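Local coordinates for protein ASCH domain (Vibrio cholerae TMA 21, PDB 3S9X) that is of unknown function but carries an ASCH domain of the PUA-like clan, a fold consistent with RNA binding, at residues A48-R53 with E114-K119; S26-S31 with I92-S97. All coordinates share one frame; numbering follows the deposited sequence. Where two conformers were deposited one is given.

Contact 1. Residues A48-R53 with E114-K119; sequences ADLILR and EGEGDK
The last turn of helix 41-52 meets the loop that joins helix 108-114 to helix 121-139, and L50 is the residue that bridges them. Its CB points toward the loop; chi1 of -74° sets CG beside the backbone N, and from there the two methyls reach the carbonyl oxygen of G115. CD1 lies 3.6 Å from G115 O and CD2 3.8 Å from the same oxygen, so the forked end of the leucine straddles this one polar atom in van der Waals contact. CD1 also rests against the side of E116, 4.0 Å from its CG; the two side chains cross at about a right angle, and L50 touches the aliphatic part of the glutamate while its carboxylate reaches beyond to a salt bridge with K56. E114 OE2 pairs with the same lysine, so K56 has two carboxylate partners. G115 leaves helical geometry with positive phi, 72°, and E116 to K119 then fold into a type II' turn closed by K119 N to E116 O at 2.8 Å. On the helix, R53 NE bonds D49 OD2 at 2.9 Å, the oxygen being approached from above the carboxylate plane. The arrangement is a van der Waals contact of leucine methyls with a backbone carbonyl and a glutamate CG, joining a helix C-terminus to an interhelical loop of this ASCH domain, with the K56 ion pairs beside it.

Contact 2. Residues S26-S31 with I92-S97; sequences SEKYTS and IIEITS
Y29 and E94 meet through a single short hydrogen bond that joins the segment following helix 23-27 to strand 89-102. The phenol donates from OH to E94 OE1 over 2.7 Å, and the oxygen is met from above the carboxylate plane, 38° out of it. Ring and carboxylate stand nearly perpendicular, with planes 86° apart, and the carboxylate carbon lies at the edge of the ring, in its plane. The acid therefore meets the rim of the tyrosine: OE1 is 3.4 Å from CE1 of Y29 as well as bonded to its hydroxyl. E94 gets there on an extended chain, CG anti to the backbone N (chi1 -178°), projecting straight from the strand. This is the tight part of the contact. Y29 is buried, its ring packed on L18 of helix 8-19 and L79 of strand 79-83, and its hydroxyl is also hydrogen-bonded to Y17 OH, so two partners fix the oxygen. The other side is looser and belongs to the exposed K28. Its CE lies over one face of the Y29 ring, 3.3 Å above the plane and shifted toward the rim, and its NZ stops 4.4 Å from E94 OE1. That is too long for a salt bridge, although the nearby positive charge would probably still favour the ionised carboxylate. E94 is thus held by the phenol at close range and only approached by the ammonium. The arrangement is a tyrosine-carboxylate hydrogen bond between a connecting segment and the central strand of a five-stranded mixed sheet, and it joins the N-terminal helical region to the β-sheet of this PUA-like fold.

From the N terminus the chain first passes 26-31, which leaves helix 23-27 and runs into edge strand 32-35; contact 2 closes a loop when strand 89-102 brings E94 within side-chain reach of Y29. Within that loop lies 48-53, whose partner 114-119 comes after strand 89-102, so contact 1 closes a second loop. The segments therefore alternate, and the two contacts cross instead of nesting. Contact 2 ties the N-terminal helical region to the central strand, whereas contact 1 joins helix 41-52 to the loop before helix 121-139. Their centres are 21 Å apart, yet they touch where I51 of the helix packs on I93 of the strand, CG2 to CG2 at 3.4 Å.

Contact 1. Residues A48-R53 with E114-K119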
loop_
_atom_site.group_PDB
_atom_site.type_symbol
_atom_site.label_atom_id
_atom_site.label_comp_id
_atom_site.label_asym_id
_atom_site.label_seq_id
_atom_site.Cartn_x
_atom_site.Cartn_y
_atom_site.Cartn_z
ATOM N N ALA A 48 -0.792 -5.549 8.182
ATOM C CA ALA A 48 0.670 -5.599 8.287
ATOM C C ALA A 48 1.113 -7.061 8.358
ATOM O O ALA A 48 2.122 -7.451 7.779
ATOM C CB ALA A 48 1.130 -4.826 9.476
ATOM N N ASP A 49 0.386 -7.884 9.134
ATOM C CA ASP A 49 0.737 -9.270 9.287
ATOM C C ASP A 49 0.487 -10.090 8.024
ATOM O O ASP A 49 1.281 -10.968 7.703
ATOM C CB ASP A 49 -0.054 -9.897 10.473
ATOM C CG ASP A 49 0.543 -11.169 10.917
ATOM O OD1 ASP A 49 1.684 -11.165 11.377
ATOM O OD2 ASP A 49 -0.153 -12.179 10.785
ATOM N N LEU A 50 -0.590 -9.825 7.307
ATOM C CA LEU A 50 -0.826 -10.473 6.024
ATOM C C LEU A 50 0.283 -10.152 5.077
ATOM O O LEU A 50 0.728 -11.008 4.283
ATOM C CB LEU A 50 -2.167 -10.011 5.423
ATOM C CG LEU A 50 -3.434 -10.537 6.035
ATOM C CD1 LEU A 50 -4.603 -9.756 5.461
ATOM C CD2 LEU A 50 -3.615 -12.073 5.847
ATOM N N ILE A 51 0.736 -8.878 5.071
ATOM C CA ILE A 51 1.820 -8.506 4.145
ATOM C C ILE A 51 3.110 -9.243 4.539
ATOM O O ILE A 51 3.781 -9.856 3.721
ATOM C CB ILE A 51 2.080 -6.996 4.112
ATOM C CG1 ILE A 51 0.835 -6.276 3.536
ATOM C CG2 ILE A 51 3.339 -6.611 3.375
ATOM C CD1 ILE A 51 0.778 -4.776 3.678
ATOM N N LEU A 52 3.435 -9.206 5.827
ATOM C CA LEU A 52 4.593 -9.902 6.402
ATOM C C LEU A 52 4.684 -11.322 5.875
ATOM O O LEU A 52 5.743 -11.824 5.496
ATOM C CB LEU A 52 4.588 -9.835 7.936
ATOM C CG LEU A 52 5.643 -10.641 8.704
ATOM C CD1 LEU A 52 7.048 -10.028 8.455
ATOM C CD2 LEU A 52 5.294 -10.647 10.189
ATOM N N ARG A 53 3.546 -12.018 5.979
ATOM C CA ARG A 53 3.429 -13.456 5.687
ATOM C C ARG A 53 3.265 -13.778 4.195
ATOM O O ARG A 53 3.103 -14.981 3.847
ATOM C CB ARG A 53 2.386 -14.111 6.529
ATOM C CG ARG A 53 2.711 -14.032 8.027
ATOM C CD ARG A 53 1.840 -14.828 8.890
ATOM N NE ARG A 53 0.518 -14.292 8.865
ATOM C CZ ARG A 53 -0.522 -14.745 8.205
ATOM N NH1 ARG A 53 -1.691 -14.081 8.269
ATOM N NH2 ARG A 53 -0.395 -15.798 7.441
ATOM N N GLU A 114 -4.872 -9.081 -2.960
ATOM C CA GLU A 114 -5.009 -8.176 -1.820
ATOM C C GLU A 114 -5.104 -8.961 -0.509
ATOM O O GLU A 114 -4.741 -8.438 0.542
ATOM C CB GLU A 114 -6.168 -7.231 -1.956
ATOM C CG GLU A 114 -5.993 -6.098 -2.985
ATOM C CD GLU A 114 -6.417 -4.738 -2.456
ATOM O OE1 GLU A 114 -7.185 -4.048 -3.130
ATOM O OE2 GLU A 114 -5.982 -4.403 -1.302
ATOM N N GLY A 115 -5.603 -10.189 -0.554
ATOM C CA GLY A 115 -5.437 -11.189 0.500
ATOM C C GLY A 115 -6.181 -11.034 1.786
ATOM O O GLY A 115 -5.870 -11.703 2.773
ATOM N N GLU A 116 -7.183 -10.141 1.820
ATOM C CA GLU A 116 -7.965 -9.865 3.051
ATOM C C GLU A 116 -9.238 -10.715 3.162
ATOM O O GLU A 116 -9.780 -11.247 2.159
ATOM C CB GLU A 116 -8.273 -8.371 3.142
ATOM C CG GLU A 116 -7.030 -7.486 3.307
ATOM C CD GLU A 116 -7.398 -6.025 3.272
ATOM O OE1 GLU A 116 -8.002 -5.581 4.262
ATOM O OE2 GLU A 116 -7.006 -5.334 2.299
ATOM N N GLY A 117 -9.700 -10.872 4.400
ATOM C CA GLY A 117 -10.888 -11.703 4.657
ATOM C C GLY A 117 -10.733 -13.078 4.061
ATOM O O GLY A 117 -9.724 -13.737 4.209
ATOM N N ASP A 118 -11.781 -13.544 3.376
ATOM C CA ASP A 118 -11.754 -14.841 2.770
ATOM C C ASP A 118 -11.185 -14.824 1.352
ATOM O O ASP A 118 -11.298 -15.803 0.642
ATOM C CB ASP A 118 -13.191 -15.405 2.757
ATOM C CG ASP A 118 -14.171 -14.638 1.933
ATOM O OD1 ASP A 118 -13.819 -13.647 1.311
ATOM O OD2 ASP A 118 -15.327 -15.098 1.820
ATOM N N LYS A 119 -10.626 -13.676 0.980
ATOM C CA LYS A 119 -9.971 -13.477 -0.326
ATOM C C LYS A 119 -10.893 -13.337 -1.511
ATOM O O LYS A 119 -10.453 -13.261 -2.645
ATOM C CB LYS A 119 -8.817 -14.478 -0.604
ATOM C CG LYS A 119 -7.779 -14.411 0.479
ATOM C CD LYS A 119 -6.550 -15.190 0.092
ATOM C CE LYS A 119 -5.474 -15.263 1.192
ATOM N NZ LYS A 119 -4.256 -15.972 0.670
#

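Contact 2. Residues S26-S31 with I92-S97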
loop_
_atom_site.group_PDB
_atom_site.type_symbol
_atom_site.label_atom_id
_atom_site.label_comp_id
_atom_site.label_asym_id
_atom_site.label_seq_id
_atom_site.Cartn_x
_atom_site.Cartn_y
_atom_site.Cartn_z
ATOM N N SER A 26 21.514 -1.100 -2.753
ATOM C CA SER A 26 20.931 -0.059 -1.915
ATOM C C SER A 26 20.901 1.304 -2.612
ATOM O O SER A 26 19.966 2.045 -2.392
ATOM C CB SER A 26 21.663 0.079 -0.583
ATOM O OG SER A 26 23.006 0.350 -0.732
ATOM N N GLU A 27 21.899 1.629 -3.402
ATOM C CA GLU A 27 22.003 2.928 -3.966
ATOM C C GLU A 27 21.008 3.131 -5.078
ATOM O O GLU A 27 20.741 4.298 -5.441
ATOM C CB GLU A 27 23.450 3.212 -4.468
ATOM C CG GLU A 27 24.291 3.714 -3.337
ATOM C CD GLU A 27 25.717 4.042 -3.704
ATOM O OE1 GLU A 27 26.138 3.697 -4.867
ATOM O OE2 GLU A 27 26.354 4.644 -2.793
ATOM N N LYS A 28 20.351 2.077 -5.578
ATOM C CA LYS A 28 19.367 2.248 -6.635
ATOM C C LYS A 28 18.040 2.837 -6.113
ATOM O O LYS A 28 17.245 3.358 -6.894
ATOM C CB LYS A 28 19.022 0.894 -7.221
ATOM C CG LYS A 28 18.144 -0.072 -6.275
ATOM C CD LYS A 28 18.139 -1.534 -6.620
ATOM C CE LYS A 28 17.542 -2.397 -5.578
ATOM N NZ LYS A 28 16.891 -3.679 -6.038
ATOM N N TYR A 29 17.763 2.659 -4.824
ATOM C CA TYR A 29 16.528 3.147 -4.275
ATOM C C TYR A 29 16.502 4.637 -4.106
ATOM O O TYR A 29 17.462 5.230 -3.572
ATOM C CB TYR A 29 16.262 2.504 -2.926
ATOM C CG TYR A 29 16.063 0.996 -2.997
ATOM C CD1 TYR A 29 14.947 0.440 -3.588
ATOM C CD2 TYR A 29 16.946 0.144 -2.424
ATOM C CE1 TYR A 29 14.688 -0.886 -3.550
ATOM C CE2 TYR A 29 16.715 -1.228 -2.351
ATOM C CZ TYR A 29 15.546 -1.744 -2.942
ATOM O OH TYR A 29 15.313 -3.125 -2.862
ATOM N N THR A 30 15.424 5.255 -4.559
ATOM C CA THR A 30 15.210 6.711 -4.517
ATOM C C THR A 30 13.912 7.245 -3.974
ATOM O O THR A 30 13.720 8.438 -3.869
ATOM C CB THR A 30 15.376 7.287 -5.991
ATOM O OG1 THR A 30 14.348 6.688 -6.798
ATOM C CG2 THR A 30 16.735 6.898 -6.568
ATOM N N SER A 31 13.015 6.304 -3.618
ATOM C CA SER A 31 11.616 6.603 -3.200
ATOM C C SER A 31 11.239 5.739 -2.019
ATOM O O SER A 31 11.345 4.544 -2.062
ATOM C CB SER A 31 10.669 6.449 -4.379
ATOM O OG SER A 31 9.350 6.762 -4.066
ATOM N N ILE A 92 9.235 -4.430 5.306
ATOM C CA ILE A 92 9.465 -3.458 4.266
ATOM C C ILE A 92 9.006 -4.107 2.932
ATOM O O ILE A 92 9.422 -5.242 2.652
ATOM C CB ILE A 92 10.940 -2.974 4.153
ATOM C CG1 ILE A 92 11.411 -2.490 5.513
ATOM C CG2 ILE A 92 11.100 -1.892 3.079
ATOM C CD1 ILE A 92 12.843 -1.978 5.584
ATOM N N ILE A 93 8.260 -3.349 2.140
ATOM C CA ILE A 93 7.809 -3.777 0.856
ATOM C C ILE A 93 8.403 -2.953 -0.253
ATOM O O ILE A 93 8.736 -1.776 -0.025
ATOM C CB ILE A 93 6.302 -3.844 0.747
ATOM C CG1 ILE A 93 5.644 -2.472 0.932
ATOM C CG2 ILE A 93 5.686 -4.902 1.664
ATOM C CD1 ILE A 93 4.156 -2.357 0.732
ATOM N N GLU A 94 8.548 -3.560 -1.448
ATOM C CA GLU A 94 9.066 -2.888 -2.648
ATOM C C GLU A 94 7.953 -3.038 -3.695
ATOM O O GLU A 94 7.449 -4.144 -3.971
ATOM C CB GLU A 94 10.336 -3.580 -3.193
ATOM C CG GLU A 94 10.904 -2.855 -4.393
ATOM C CD GLU A 94 12.217 -3.404 -4.820
ATOM O OE1 GLU A 94 13.024 -3.866 -3.990
ATOM O OE2 GLU A 94 12.510 -3.237 -6.038
ATOM N N ILE A 95 7.533 -1.911 -4.254
ATOM C CA ILE A 95 6.553 -1.900 -5.324
ATOM C C ILE A 95 7.119 -2.576 -6.581
ATOM O O ILE A 95 8.186 -2.186 -7.037
ATOM C CB ILE A 95 6.076 -0.472 -5.615
ATOM C CG1 ILE A 95 5.344 0.085 -4.377
ATOM C CG2 ILE A 95 5.190 -0.456 -6.928
ATOM C CD1 ILE A 95 4.645 1.458 -4.509
ATOM N N THR A 96 6.342 -3.495 -7.169
ATOM C CA THR A 96 6.773 -4.247 -8.326
ATOM C C THR A 96 5.972 -3.919 -9.606
ATOM O O THR A 96 6.510 -4.078 -10.684
ATOM C CB THR A 96 6.737 -5.785 -8.073
ATOM O OG1 THR A 96 5.408 -6.073 -7.737
ATOM C CG2 THR A 96 7.713 -6.193 -6.925
ATOM N N SER A 97 4.781 -3.341 -9.485
ATOM C CA SER A 97 3.994 -2.922 -10.631
ATOM C C SER A 97 2.930 -1.954 -10.237
ATOM O O SER A 97 2.470 -1.962 -9.093
ATOM C CB SER A 97 3.354 -4.106 -11.351
ATOM O OG SER A 97 2.340 -4.709 -10.630
#